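PDB 6DLM: Dhd127_a from Synthetic construct, which is a computationally designed protein built to pair with a separate chain, Dhd127_b, as a coiled-coil heterodimer. Local coordinates for residues V19-L22 against E23-V26; R31-E34 against V35-G39; G39-D42 against E43-K47; K58-R61 against E62-T66. One frame throughout, in Å; residues are numbered along the deposited sequence. Where two conformers were deposited one is given.

Contacts 1 and 2 lie in series on helix 3-37, their centres about 19 Å apart. Contact 3 covers the loop and the first turn of helix 44-73, and contact 4 lies farther along that helix. Contacts 2 and 3 touch and share G39: the first helix ends in one, and the second starts in the other, their centres about 9 Å apart. Contact 4 is on the opposite side of the chain's centre from this turn, about 32 Å from contact 2 and about 16 Å from contact 1 between centres. The chain is thus a helical hairpin, and all four contacts reach the chain of Dhd127_b, so both arms and the turn take part in the heterodimer.

Contact 1. Residues V19-L22 against E23-V26; sequences VRLL and ERLV
The two flat groups that meet the preceding turn are the R24 guanidinium and the E23 carboxylate. L21 CD2 approaches the guanidinium obliquely, 3.9 Å from R24 NH1, the two side chains running side by side. The E23 side chain crosses that of V19 obliquely, V19 CG1 lying 3.8 Å from E23 CD. Here E23 CG stands beside its own backbone N (chi1 -63°) and the chain continues extended; this folds the stem back over the previous turn, with E23 CG 3.2 Å from V19 O. That same oxygen takes the helical bond from E23 N at 2.9 Å, and R24 N, L25 N and V26 N repeat the i to i+4 pattern. V26 CG2 rests 3.3 Å from L22 O. L21, L22 and L25 pack on L56 of helix 44-73. E23 OE2 makes a salt bridge with R61 of the Dhd127_b chain. An alanine in place of E23 would probably leave that arginine without its acidic mate and V19 CG1 less covered. The two charged residues thus serve different partners: E23 pairs across the interface with the Dhd127_b chain, while the exposed R24 pairs through NE within its own helix, with E28.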
loop_
_atom_site.group_PDB
_atom_site.type_symbol
_atom_site.label_atom_id
_atom_site.label_comp_id
_atom_site.label_asym_id
_atom_site.label_seq_id
_atom_site.Cartn_x
_atom_site.Cartn_y
_atom_site.Cartn_z
ATOM N N VAL A 19 -0.226 -2.603 4.558
ATOM C CA VAL A 19 -1.301 -3.344 3.908
ATOM C C VAL A 19 -2.689 -2.968 4.443
ATOM O O VAL A 19 -3.610 -2.805 3.673
ATOM C CB VAL A 19 -1.096 -4.862 4.017
ATOM C CG1 VAL A 19 -2.276 -5.602 3.423
ATOM C CG2 VAL A 19 0.181 -5.263 3.315
ATOM N N ARG A 20 -2.836 -2.830 5.757
ATOM C CA ARG A 20 -4.134 -2.444 6.298
ATOM C C ARG A 20 -4.610 -1.085 5.767
ATOM O O ARG A 20 -5.761 -0.948 5.401
ATOM C CB ARG A 20 -4.121 -2.410 7.828
ATOM C CG ARG A 20 -3.906 -3.765 8.478
ATOM C CD ARG A 20 -4.036 -3.682 9.996
ATOM N NE ARG A 20 -3.030 -2.821 10.602
ATOM C CZ ARG A 20 -1.886 -3.249 11.120
ATOM N NH1 ARG A 20 -1.587 -4.536 11.109
ATOM N NH2 ARG A 20 -1.036 -2.391 11.643
ATOM N N LEU A 21 -3.686 -0.130 5.689
ATOM C CA LEU A 21 -3.983 1.202 5.175
ATOM C C LEU A 21 -4.400 1.160 3.713
ATOM O O LEU A 21 -5.329 1.825 3.303
ATOM C CB LEU A 21 -2.746 2.081 5.263
ATOM C CG LEU A 21 -2.445 2.821 6.548
ATOM C CD1 LEU A 21 -1.519 3.978 6.212
ATOM C CD2 LEU A 21 -3.721 3.343 7.183
ATOM N N LEU A 22 -3.682 0.371 2.931
ATOM C CA LEU A 22 -3.989 0.223 1.513
ATOM C C LEU A 22 -5.384 -0.381 1.371
ATOM O O LEU A 22 -6.178 0.098 0.581
ATOM C CB LEU A 22 -3.000 -0.687 0.801
ATOM C CG LEU A 22 -1.590 -0.134 0.641
ATOM C CD1 LEU A 22 -0.616 -1.258 0.358
ATOM C CD2 LEU A 22 -1.555 0.895 -0.474
ATOM N N GLU A 23 -5.678 -1.408 2.155
ATOM C CA GLU A 23 -7.006 -2.015 2.107
ATOM C C GLU A 23 -8.076 -0.976 2.491
ATOM O O GLU A 23 -9.135 -0.954 1.887
ATOM C CB GLU A 23 -7.081 -3.261 2.996
ATOM C CG GLU A 23 -6.156 -4.375 2.543
ATOM C CD GLU A 23 -6.060 -5.532 3.533
ATOM O OE1 GLU A 23 -6.035 -6.684 3.086
ATOM O OE2 GLU A 23 -6.001 -5.288 4.749
ATOM N N ARG A 24 -7.776 -0.135 3.470
ATOM C CA ARG A 24 -8.692 0.922 3.860
ATOM C C ARG A 24 -8.909 1.923 2.720
ATOM O O ARG A 24 -10.031 2.299 2.438
ATOM C CB ARG A 24 -8.151 1.656 5.080
ATOM C CG ARG A 24 -9.011 2.804 5.544
ATOM C CD ARG A 24 -8.464 3.370 6.843
ATOM N NE ARG A 24 -8.731 4.789 6.975
ATOM C CZ ARG A 24 -8.022 5.604 7.741
ATOM N NH1 ARG A 24 -7.004 5.134 8.444
ATOM N NH2 ARG A 24 -8.335 6.883 7.809
ATOM N N LEU A 25 -7.835 2.334 2.047
ATOM C CA LEU A 25 -7.960 3.249 0.932
ATOM C C LEU A 25 -8.804 2.654 -0.199
ATOM O O LEU A 25 -9.654 3.344 -0.747
ATOM C CB LEU A 25 -6.573 3.602 0.404
ATOM C CG LEU A 25 -6.522 4.359 -0.922
ATOM C CD1 LEU A 25 -7.284 5.664 -0.826
ATOM C CD2 LEU A 25 -5.084 4.613 -1.336
ATOM N N VAL A 26 -8.607 1.383 -0.539
ATOM C CA VAL A 26 -9.393 0.787 -1.599
ATOM C C VAL A 26 -10.877 0.794 -1.231
ATOM O O VAL A 26 -11.715 1.014 -2.076
ATOM C CB VAL A 26 -8.892 -0.618 -1.936
ATOM C CG1 VAL A 26 -9.790 -1.266 -2.965
ATOM C CG2 VAL A 26 -7.466 -0.526 -2.440
#

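Contact 2. Residues R31-E34 against V35-G39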
loop_
_atom_site.group_PDB
_atom_site.type_symbol
_atom_site.label_atom_id
_atom_site.label_comp_id
_atom_site.label_asym_id
_atom_site.label_seq_id
_atom_site.Cartn_x
_atom_site.Cartn_y
_atom_site.Cartn_z
ATOM N N ARG A 31 -16.370 3.817 -1.907
ATOM C CA ARG A 31 -17.468 4.555 -1.301
ATOM C C ARG A 31 -17.600 5.968 -1.870
ATOM O O ARG A 31 -18.704 6.428 -2.096
ATOM C CB ARG A 31 -17.331 4.562 0.210
ATOM C CG ARG A 31 -17.620 3.190 0.776
ATOM C CD ARG A 31 -17.886 3.241 2.258
ATOM N NE ARG A 31 -16.661 3.298 3.029
ATOM C CZ ARG A 31 -16.051 2.225 3.511
ATOM N NH1 ARG A 31 -14.949 2.352 4.221
ATOM N NH2 ARG A 31 -16.549 1.029 3.272
ATOM N N VAL A 32 -16.482 6.640 -2.113
ATOM C CA VAL A 32 -16.532 7.963 -2.725
ATOM C C VAL A 32 -17.157 7.864 -4.124
ATOM O O VAL A 32 -17.929 8.725 -4.500
ATOM C CB VAL A 32 -15.166 8.652 -2.793
ATOM C CG1 VAL A 32 -15.285 9.987 -3.505
ATOM C CG2 VAL A 32 -14.633 8.854 -1.390
ATOM N N VAL A 33 -16.864 6.794 -4.846
ATOM C CA VAL A 33 -17.466 6.617 -6.156
ATOM C C VAL A 33 -18.991 6.551 -6.002
ATOM O O VAL A 33 -19.706 7.177 -6.774
ATOM C CB VAL A 33 -16.972 5.344 -6.849
ATOM C CG1 VAL A 33 -17.717 5.143 -8.153
ATOM C CG2 VAL A 33 -15.473 5.426 -7.098
ATOM N N GLU A 34 -19.460 5.843 -4.987
ATOM C CA GLU A 34 -20.889 5.766 -4.728
ATOM C C GLU A 34 -21.456 7.160 -4.432
ATOM O O GLU A 34 -22.513 7.495 -4.934
ATOM C CB GLU A 34 -21.163 4.824 -3.561
ATOM C CG GLU A 34 -20.723 3.389 -3.817
ATOM C CD GLU A 34 -20.849 2.505 -2.590
ATOM O OE1 GLU A 34 -21.167 3.026 -1.504
ATOM O OE2 GLU A 34 -20.624 1.286 -2.714
ATOM N N VAL A 35 -20.736 7.952 -3.646
ATOM C CA VAL A 35 -21.166 9.314 -3.342
ATOM C C VAL A 35 -21.254 10.182 -4.599
ATOM O O VAL A 35 -22.198 10.936 -4.751
ATOM C CB VAL A 35 -20.227 9.994 -2.337
ATOM C CG1 VAL A 35 -20.623 11.444 -2.151
ATOM C CG2 VAL A 35 -20.259 9.262 -1.010
ATOM N N LEU A 36 -20.293 10.047 -5.500
ATOM C CA LEU A 36 -20.315 10.801 -6.747
ATOM C C LEU A 36 -21.509 10.414 -7.616
ATOM O O LEU A 36 -22.131 11.261 -8.239
ATOM C CB LEU A 36 -19.024 10.583 -7.526
ATOM C CG LEU A 36 -18.993 11.139 -8.948
ATOM C CD1 LEU A 36 -18.487 12.573 -8.950
ATOM C CD2 LEU A 36 -18.113 10.255 -9.814
ATOM N N GLU A 37 -21.824 9.127 -7.656
ATOM C CA GLU A 37 -22.932 8.633 -8.471
ATOM C C GLU A 37 -24.255 9.289 -8.056
ATOM O O GLU A 37 -25.074 9.593 -8.904
ATOM C CB GLU A 37 -23.031 7.113 -8.414
ATOM C CG GLU A 37 -21.761 6.429 -8.872
ATOM C CD GLU A 37 -22.023 5.229 -9.751
ATOM O OE1 GLU A 37 -21.266 4.240 -9.649
ATOM O OE2 GLU A 37 -22.975 5.278 -10.549
ATOM N N ARG A 38 -24.442 9.546 -6.778
ATOM C CA ARG A 38 -25.647 10.255 -6.366
ATOM C C ARG A 38 -25.524 11.809 -6.265
ATOM O O ARG A 38 -26.442 12.428 -5.734
ATOM C CB ARG A 38 -26.209 9.664 -5.076
ATOM C CG ARG A 38 -25.237 9.616 -3.924
ATOM C CD ARG A 38 -25.759 8.705 -2.831
ATOM N NE ARG A 38 -25.154 9.019 -1.548
ATOM C CZ ARG A 38 -24.332 8.219 -0.887
ATOM N NH1 ARG A 38 -24.020 7.026 -1.357
ATOM N NH2 ARG A 38 -23.840 8.619 0.274
ATOM N N GLY A 39 -24.439 12.367 -6.784
ATOM C CA GLY A 39 -24.201 13.798 -6.761
ATOM C C GLY A 39 -24.139 14.484 -5.399
ATOM O O GLY A 39 -24.582 15.624 -5.276
HETATM O O HOH W 1 -22.768 4.764 -0.390
#
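E34 and R38 meet where helix 3-37 ends in a Schellman motif, with G39 as the positive-phi C-prime residue: E40 N reaches back to V35 O, paired with G39 N to L36 O. The last helical bond here, R38 N to E34 O, is weak at 3.4 Å. The side chains of these two residues are joined instead through a water, which donates to E34 OE1 at 2.6 Å and accepts from R38 NH1, lying in the plane of the guanidinium at its edge. One face of that guanidinium lies over V35 CA. The R38 side chain reaches this place because its CG sits between the backbone N and the carbonyl carbon (chi1 55°), from where an extended chain runs on to NE. On another side of the helix E37 lies alongside V33, its CG only 3.0 Å from V33 O and its OE1 4.0 Å from V33 CG1. V35 CG2 rests 3.4 Å from R31 O.

Farther out, R38 NE is held by a salt bridge to E40, and E37 OE1 by one to R47 of the Dhd127_b chain. V32 packs on E45 and L49 of helix 44-73, while L36 meets L36 of the Dhd127_b chain and V35 packs on V41. R38 is the first residue to leave the helical backbone, and G39 completes the Schellman turn, its N donating to L36 O at 2.9 Å.

Contact 3. Residues G39-D42 against E43-K47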
loop_
_atom_site.group_PDB
_atom_site.type_symbol
_atom_site.label_atom_id
_atom_site.label_comp_id
_atom_site.label_asym_id
_atom_site.label_seq_id
_atom_site.Cartn_x
_atom_site.Cartn_y
_atom_site.Cartn_z
ATOM N N GLY A 39 -24.439 12.367 -6.784
ATOM C CA GLY A 39 -24.201 13.798 -6.761
ATOM C C GLY A 39 -24.139 14.484 -5.399
ATOM O O GLY A 39 -24.582 15.624 -5.276
ATOM N N GLU A 40 -23.576 13.807 -4.404
ATOM C CA GLU A 40 -23.436 14.359 -3.051
ATOM C C GLU A 40 -21.987 14.642 -2.566
ATOM O O GLU A 40 -21.751 14.635 -1.368
ATOM C CB GLU A 40 -24.147 13.456 -2.032
ATOM C CG GLU A 40 -25.661 13.537 -2.042
ATOM C CD GLU A 40 -26.299 12.481 -1.162
ATOM O OE1 GLU A 40 -25.562 11.679 -0.560
ATOM O OE2 GLU A 40 -27.540 12.447 -1.071
ATOM N N VAL A 41 -21.041 14.810 -3.469
ATOM C CA VAL A 41 -19.694 15.031 -3.014
ATOM C C VAL A 41 -19.651 16.320 -2.209
ATOM O O VAL A 41 -20.203 17.340 -2.607
ATOM C CB VAL A 41 -18.716 15.106 -4.192
ATOM C CG1 VAL A 41 -17.426 15.766 -3.755
ATOM C CG2 VAL A 41 -18.465 13.721 -4.762
ATOM N N ASP A 42 -19.021 16.251 -1.050
ATOM C CA ASP A 42 -18.870 17.422 -0.201
ATOM C C ASP A 42 -17.460 18.003 -0.009
ATOM O O ASP A 42 -17.336 18.797 0.920
ATOM C CB ASP A 42 -19.453 17.130 1.191
ATOM C CG ASP A 42 -18.621 16.124 2.002
ATOM O OD1 ASP A 42 -17.411 15.965 1.751
ATOM O OD2 ASP A 42 -19.188 15.498 2.916
ATOM N N GLU A 43 -16.458 17.546 -0.766
ATOM C CA GLU A 43 -15.054 17.982 -0.639
ATOM C C GLU A 43 -14.248 17.261 0.480
ATOM O O GLU A 43 -13.109 16.876 0.262
ATOM C CB GLU A 43 -14.951 19.496 -0.467
ATOM C CG GLU A 43 -15.740 20.300 -1.484
ATOM C CD GLU A 43 -15.446 19.908 -2.918
ATOM O OE1 GLU A 43 -14.257 19.766 -3.269
ATOM O OE2 GLU A 43 -16.407 19.750 -3.694
ATOM N N GLU A 44 -14.801 17.144 1.681
ATOM C CA GLU A 44 -14.182 16.439 2.783
ATOM C C GLU A 44 -13.918 14.966 2.432
ATOM O O GLU A 44 -12.904 14.435 2.854
ATOM C CB GLU A 44 -15.070 16.553 4.028
ATOM C CG GLU A 44 -14.498 15.948 5.300
ATOM C CD GLU A 44 -13.286 16.688 5.834
ATOM O OE1 GLU A 44 -12.989 17.801 5.348
ATOM O OE2 GLU A 44 -12.629 16.145 6.746
ATOM N N GLU A 45 -14.807 14.289 1.705
ATOM C CA GLU A 45 -14.500 12.901 1.371
ATOM C C GLU A 45 -13.228 12.842 0.516
ATOM O O GLU A 45 -12.418 11.960 0.699
ATOM C CB GLU A 45 -15.660 12.193 0.684
ATOM C CG GLU A 45 -15.923 12.659 -0.726
ATOM C CD GLU A 45 -16.520 14.041 -0.769
ATOM O OE1 GLU A 45 -17.706 14.184 -0.404
ATOM O OE2 GLU A 45 -15.805 14.979 -1.163
ATOM N N LEU A 46 -13.070 13.768 -0.429
ATOM C CA LEU A 46 -11.877 13.834 -1.252
ATOM C C LEU A 46 -10.658 14.137 -0.396
ATOM O O LEU A 46 -9.597 13.572 -0.614
ATOM C CB LEU A 46 -12.051 14.909 -2.319
ATOM C CG LEU A 46 -13.224 14.610 -3.244
ATOM C CD1 LEU A 46 -13.587 15.811 -4.096
ATOM C CD2 LEU A 46 -12.909 13.404 -4.102
ATOM N N LYS A 47 -10.810 15.039 0.568
ATOM C CA LYS A 47 -9.709 15.368 1.464
ATOM C C LYS A 47 -9.265 14.130 2.252
ATOM O O LYS A 47 -8.074 13.926 2.436
ATOM C CB LYS A 47 -10.107 16.468 2.452
ATOM C CG LYS A 47 -8.926 17.046 3.224
ATOM C CD LYS A 47 -9.210 17.175 4.718
ATOM C CE LYS A 47 -7.944 17.513 5.503
ATOM N NZ LYS A 47 -7.911 16.882 6.850
HETATM O O HOH W 2 -19.247 19.720 -3.068
HETATM O O HOH W 3 -18.854 12.494 1.158
#
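Reciprocal hydrogen bonds join D42 and E45. D42 N donates to E45 OE1 at a short 2.5 Å, meeting it on the syn side, and E45 N donates to D42 OD1 at 3.1 Å. Such a two-way exchange is the pattern of a capping box, although E43 is the residue directly before helix 44-73. The E45 side chain curls back to make it, bent at chi2 with CG between the backbone N and the carbonyl carbon (chi1 71°), and its other oxygen, OE2, takes L46 N on the anti side. With an alanine here instead of E45, D42 N and L46 N would probably lose their carboxylate acceptor, leaving only one half of the reciprocal pair. Water adds two links: one molecule joins V41 O to E43 OE2, which also makes a salt bridge with R39 of the Dhd127_b chain, and another donates to E45 OE1.

The apolar contact is V41 CG1 on L46 CD1, at 3.9 Å. The charged E45 OE2 also lies close to that valine methyl, 3.2 Å from V41 CG1.

D42 OD1 and E45 OE1 lie only 2.8 Å apart, two acceptors of like charge; the backbone N-H groups round them probably offset the repulsion, and the proximity may raise the affinity of one for a proton.

Contact 4. Residues K58-R61 against E62-T66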
loop_
_atom_site.group_PDB
_atom_site.type_symbol
_atom_site.label_atom_id
_atom_site.label_comp_id
_atom_site.label_asym_id
_atom_site.label_seq_id
_atom_site.Cartn_x
_atom_site.Cartn_y
_atom_site.Cartn_z
ATOM N N LYS A 58 4.125 8.220 2.985
ATOM C CA LYS A 58 5.007 8.309 4.136
ATOM C C LYS A 58 5.367 6.907 4.667
ATOM O O LYS A 58 6.520 6.652 4.975
ATOM C CB LYS A 58 4.342 9.160 5.215
ATOM C CG LYS A 58 4.912 9.000 6.606
ATOM C CD LYS A 58 4.302 10.023 7.557
ATOM C CE LYS A 58 4.285 9.517 8.981
ATOM N NZ LYS A 58 3.260 8.454 9.162
ATOM N N ALA A 59 4.389 6.012 4.750
ATOM C CA ALA A 59 4.655 4.642 5.197
ATOM C C ALA A 59 5.620 3.912 4.247
ATOM O O ALA A 59 6.525 3.227 4.690
ATOM C CB ALA A 59 3.361 3.867 5.338
ATOM N N VAL A 60 5.427 4.088 2.951
ATOM C CA VAL A 60 6.325 3.488 1.990
ATOM C C VAL A 60 7.753 4.033 2.157
ATOM O O VAL A 60 8.695 3.277 2.104
ATOM C CB VAL A 60 5.843 3.725 0.557
ATOM C CG1 VAL A 60 6.883 3.232 -0.433
ATOM C CG2 VAL A 60 4.506 3.039 0.342
ATOM N N ARG A 61 7.897 5.328 2.396
ATOM C CA ARG A 61 9.232 5.878 2.597
ATOM C C ARG A 61 9.919 5.260 3.819
ATOM O O ARG A 61 11.074 4.890 3.739
ATOM C CB ARG A 61 9.179 7.398 2.757
ATOM C CG ARG A 61 8.896 8.140 1.468
ATOM C CD ARG A 61 9.127 9.638 1.623
ATOM N NE ARG A 61 8.098 10.281 2.430
ATOM C CZ ARG A 61 6.982 10.797 1.937
ATOM N NH1 ARG A 61 6.744 10.748 0.639
ATOM N NH2 ARG A 61 6.107 11.365 2.743
ATOM N N GLU A 62 9.214 5.127 4.942
ATOM C CA GLU A 62 9.808 4.506 6.117
ATOM C C GLU A 62 10.194 3.035 5.874
ATOM O O GLU A 62 11.198 2.584 6.400
ATOM C CB GLU A 62 8.917 4.634 7.351
ATOM C CG GLU A 62 9.579 4.137 8.631
ATOM C CD GLU A 62 10.941 4.761 8.907
ATOM O OE1 GLU A 62 11.161 5.924 8.542
ATOM O OE2 GLU A 62 11.794 4.078 9.499
ATOM N N VAL A 63 9.403 2.313 5.090
ATOM C CA VAL A 63 9.718 0.928 4.813
ATOM C C VAL A 63 11.050 0.874 4.084
ATOM O O VAL A 63 11.880 0.032 4.358
ATOM C CB VAL A 63 8.634 0.254 3.952
ATOM C CG1 VAL A 63 9.127 -1.081 3.434
ATOM C CG2 VAL A 63 7.350 0.098 4.752
ATOM N N ARG A 64 11.241 1.782 3.141
ATOM C CA ARG A 64 12.495 1.823 2.404
ATOM C C ARG A 64 13.675 2.165 3.331
ATOM O O ARG A 64 14.779 1.687 3.131
ATOM C CB ARG A 64 12.388 2.762 1.206
ATOM C CG ARG A 64 11.398 2.250 0.171
ATOM C CD ARG A 64 11.486 2.992 -1.153
ATOM N NE ARG A 64 11.103 2.140 -2.283
ATOM C CZ ARG A 64 9.981 2.281 -2.970
ATOM N NH1 ARG A 64 9.132 3.232 -2.648
ATOM N NH2 ARG A 64 9.709 1.474 -3.973
ATOM N N GLU A 65 13.450 3.082 4.264
ATOM C CA GLU A 65 14.496 3.449 5.214
ATOM C C GLU A 65 14.843 2.212 6.054
ATOM O O GLU A 65 15.998 1.974 6.333
ATOM C CB GLU A 65 14.059 4.589 6.123
ATOM C CG GLU A 65 13.861 5.906 5.405
ATOM C CD GLU A 65 15.159 6.572 5.002
ATOM O OE1 GLU A 65 16.239 6.122 5.411
ATOM O OE2 GLU A 65 15.091 7.566 4.264
ATOM N N THR A 66 13.836 1.447 6.436
ATOM C CA THR A 66 14.072 0.230 7.194
ATOM C C THR A 66 14.910 -0.768 6.371
ATOM O O THR A 66 15.805 -1.406 6.904
ATOM C CB THR A 66 12.749 -0.402 7.644
ATOM O OG1 THR A 66 12.006 0.557 8.400
ATOM C CG2 THR A 66 13.011 -1.622 8.488
#
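From K58 to E65 the backbone is regular alpha-helix, E62, V63, R64 and E65 each donating its N-H to the carbonyl O of the residue four earlier (K58, A59, V60 and R61), at 3.0 to 3.1 Å from N to O. V60 and R64 run side by side; R64 was modelled in two conformers, and in one of them V60 CG1 lies beside NH1. In that conformer the R64 chain is extended from CG to NE, and the guanidinium ends in a salt bridge from NH1 to E23 of the Dhd127_b chain, on which V60 also packs. One residue before R64, V63 CG2 sits 3.2 Å from A59 O. E65 CG lies 3.4 Å from R61 O, and E65 OE1 pairs with R68. The R61 chain bends at chi3 (-72°), which brings its guanidinium back along the helix; one face has K58 N above it, toward the rim.

At the end of the segment E62 O has two donors, both from T66. The backbone N bonds at 2.9 Å and the hydroxyl OG1 at 3.0 Å, and they come from opposite faces of the carbonyl plane. OG1 comes from above that plane; by donating to E62 O, the hydroxyl of the buried T66 finds its acceptor in the helix's own backbone.

A59 and V60 pack on L18 of helix 3-37, T66 on L7 and L14, and V63 on L19 of the Dhd127_b chain. One helix that lays small and branched residues against two neighbours while charged residues border them is the amphipathic pattern of a coiled-coil bundle.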